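Local coordinates for Mll3558 protein (Mesorhizobium loti, PDB 3RD6) that is of unknown function but belongs to the AHA1 family, whose Bet v 1-like fold is consistent with binding a small ligand or partner protein, at residues T32-R35 and W36-G40. Numbering follows the deposited sequence.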
loop_
_atom_site.group_PDB
_atom_site.type_symbol
_atom_site.label_atom_id
_atom_site.label_comp_id
_atom_site.label_asym_id
_atom_site.label_seq_id
_atom_site.Cartn_x
_atom_site.Cartn_y
_atom_site.Cartn_z
ATOM N N THR A 32 15.404 -13.719 -12.165
ATOM C CA THR A 32 14.832 -13.065 -13.325
ATOM C C THR A 32 14.560 -11.600 -12.993
ATOM O O THR A 32 14.973 -10.695 -13.724
ATOM C CB THR A 32 13.515 -13.728 -13.764
ATOM O OG1 THR A 32 13.780 -15.049 -14.221
ATOM C CG2 THR A 32 12.871 -12.936 -14.897
ATOM N N VAL A 33 13.870 -11.371 -11.880
ATOM C CA VAL A 33 13.536 -10.016 -11.469
ATOM C C VAL A 33 14.756 -9.110 -11.503
ATOM O O VAL A 33 14.701 -8.014 -12.062
ATOM C CB VAL A 33 12.911 -9.994 -10.042
ATOM C CG1 VAL A 33 12.577 -8.584 -9.625
ATOM C CG2 VAL A 33 11.667 -10.833 -10.012
ATOM N N ARG A 34 15.860 -9.578 -10.929
ATOM C CA ARG A 34 17.090 -8.782 -10.865
ATOM C C ARG A 34 17.709 -8.422 -12.200
ATOM O O ARG A 34 18.765 -7.807 -12.231
ATOM C CB ARG A 34 18.158 -9.483 -10.016
ATOM C CG ARG A 34 17.819 -9.599 -8.533
ATOM C CD ARG A 34 19.087 -9.785 -7.691
ATOM N NE ARG A 34 20.054 -8.721 -7.947
ATOM C CZ ARG A 34 20.971 -8.311 -7.078
ATOM N NH1 ARG A 34 21.060 -8.869 -5.875
ATOM N NH2 ARG A 34 21.794 -7.326 -7.414
ATOM N N ARG A 35 17.073 -8.797 -13.302
ATOM C CA ARG A 35 17.638 -8.487 -14.606
ATOM C C ARG A 35 16.875 -7.431 -15.397
ATOM O O ARG A 35 17.468 -6.723 -16.209
ATOM C CB ARG A 35 17.813 -9.772 -15.420
ATOM C CG ARG A 35 18.710 -10.800 -14.718
ATOM C CD ARG A 35 19.149 -11.926 -15.648
ATOM N NE ARG A 35 18.024 -12.728 -16.129
ATOM C CZ ARG A 35 17.603 -13.859 -15.568
ATOM N NH1 ARG A 35 18.211 -14.345 -14.495
ATOM N NH2 ARG A 35 16.570 -14.512 -16.081
ATOM N N TRP A 36 15.570 -7.302 -15.172
ATOM C CA TRP A 36 14.815 -6.274 -15.889
ATOM C C TRP A 36 14.489 -5.027 -15.059
ATOM O O TRP A 36 14.346 -3.945 -15.616
ATOM C CB TRP A 36 13.522 -6.839 -16.513
ATOM C CG TRP A 36 12.593 -7.592 -15.600
ATOM C CD1 TRP A 36 12.749 -8.871 -15.146
ATOM C CD2 TRP A 36 11.321 -7.147 -15.106
ATOM N NE1 TRP A 36 11.650 -9.252 -14.405
ATOM C CE2 TRP A 36 10.764 -8.210 -14.359
ATOM C CE3 TRP A 36 10.602 -5.949 -15.215
ATOM C CZ2 TRP A 36 9.513 -8.115 -13.736
ATOM C CZ3 TRP A 36 9.356 -5.854 -14.593
ATOM C CH2 TRP A 36 8.830 -6.929 -13.860
ATOM N N ARG A 37 14.400 -5.169 -13.737
ATOM C CA ARG A 37 14.111 -4.034 -12.863
ATOM C C ARG A 37 15.366 -3.516 -12.148
ATOM O O ARG A 37 15.552 -2.305 -11.997
ATOM C CB ARG A 37 13.092 -4.425 -11.804
ATOM C CG ARG A 37 11.748 -4.859 -12.324
ATOM C CD ARG A 37 11.019 -5.560 -11.203
ATOM N NE ARG A 37 11.355 -4.920 -9.933
ATOM C CZ ARG A 37 11.035 -5.412 -8.747
ATOM N NH1 ARG A 37 10.368 -6.557 -8.665
ATOM N NH2 ARG A 37 11.375 -4.753 -7.653
ATOM N N VAL A 38 16.198 -4.450 -11.693
ATOM C CA VAL A 38 17.439 -4.141 -10.999
ATOM C C VAL A 38 18.600 -4.785 -11.769
ATOM O O VAL A 38 18.372 -5.604 -12.656
ATOM C CB VAL A 38 17.426 -4.701 -9.538
ATOM C CG1 VAL A 38 18.739 -4.403 -8.817
ATOM C CG2 VAL A 38 16.271 -4.104 -8.767
ATOM N N ASP A 39 19.833 -4.395 -11.450
ATOM C CA ASP A 39 21.009 -4.959 -12.100
ATOM C C ASP A 39 21.601 -6.064 -11.215
ATOM O O ASP A 39 21.034 -7.147 -11.080
ATOM C CB ASP A 39 22.075 -3.883 -12.342
ATOM C CG ASP A 39 21.647 -2.838 -13.355
ATOM O OD1 ASP A 39 20.804 -1.983 -13.019
ATOM O OD2 ASP A 39 22.162 -2.881 -14.489
ATOM N N GLY A 40 22.743 -5.778 -10.605
ATOM C CA GLY A 40 23.379 -6.755 -9.749
ATOM C C GLY A 40 24.413 -7.615 -10.448
ATOM O O GLY A 40 24.279 -8.838 -10.498
#
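Thr32 and Trp36 meet four residues apart on helix 30-36, an example of how side chains one turn apart along a helix can touch while their polar ends bond elsewhere. The methyl CG2 of Thr32 lies 3.9 Å from Trp36 NE1, the two side chains approaching at a slant. Each polar group looks elsewhere: Thr32 OG1 hydrogen-bonds Asp29, and Trp36 NE1 hydrogen-bonds the carbonyl of Ala26. With Trp36 CG between the backbone N and the carbonyl carbon (chi1 53°), the CD1-NE1 edge of the indole is brought back beside Thr32.

At Val33 the carbonyl O lies over one face of that indole and receives two weak backbone bonds. Trp36 N reaches it at 3.3 Å, bent to 138°, in i to i+3 fashion; Arg37 N makes the straighter i to i+4 bond, also 3.3 Å from Val33 O. Val33 CG1 lies over the guanidinium face of Arg37, 3.6 Å from its CZ, the two side chains running side by side in the same direction. Glu58 pairs in a salt bridge with Arg37 NH2, and Phe50 touches both residues. This helix is the second of the two short ones joining strands 5-16 and 47-50 in the helix-grip fold of the Bet v 1-like superfamily; Trp36 also packs on Leu145 of the long helix 131-148.

Arg34, bent at chi3 (55°), brings NE near Asp39 O, 3.6 Å apart, with the carbonyl at the guanidinium edge, while its side chain touches Phe48. An alanine at this position is likely to leave Phe48 less covered and the carbonyl O of Asp39 without the guanidinium beside it. Arg35 donates its backbone N to Thr32 O (2.9 Å), and its guanidinium, one face against Thr32 CA, makes a long, weak ion pair with Glu148.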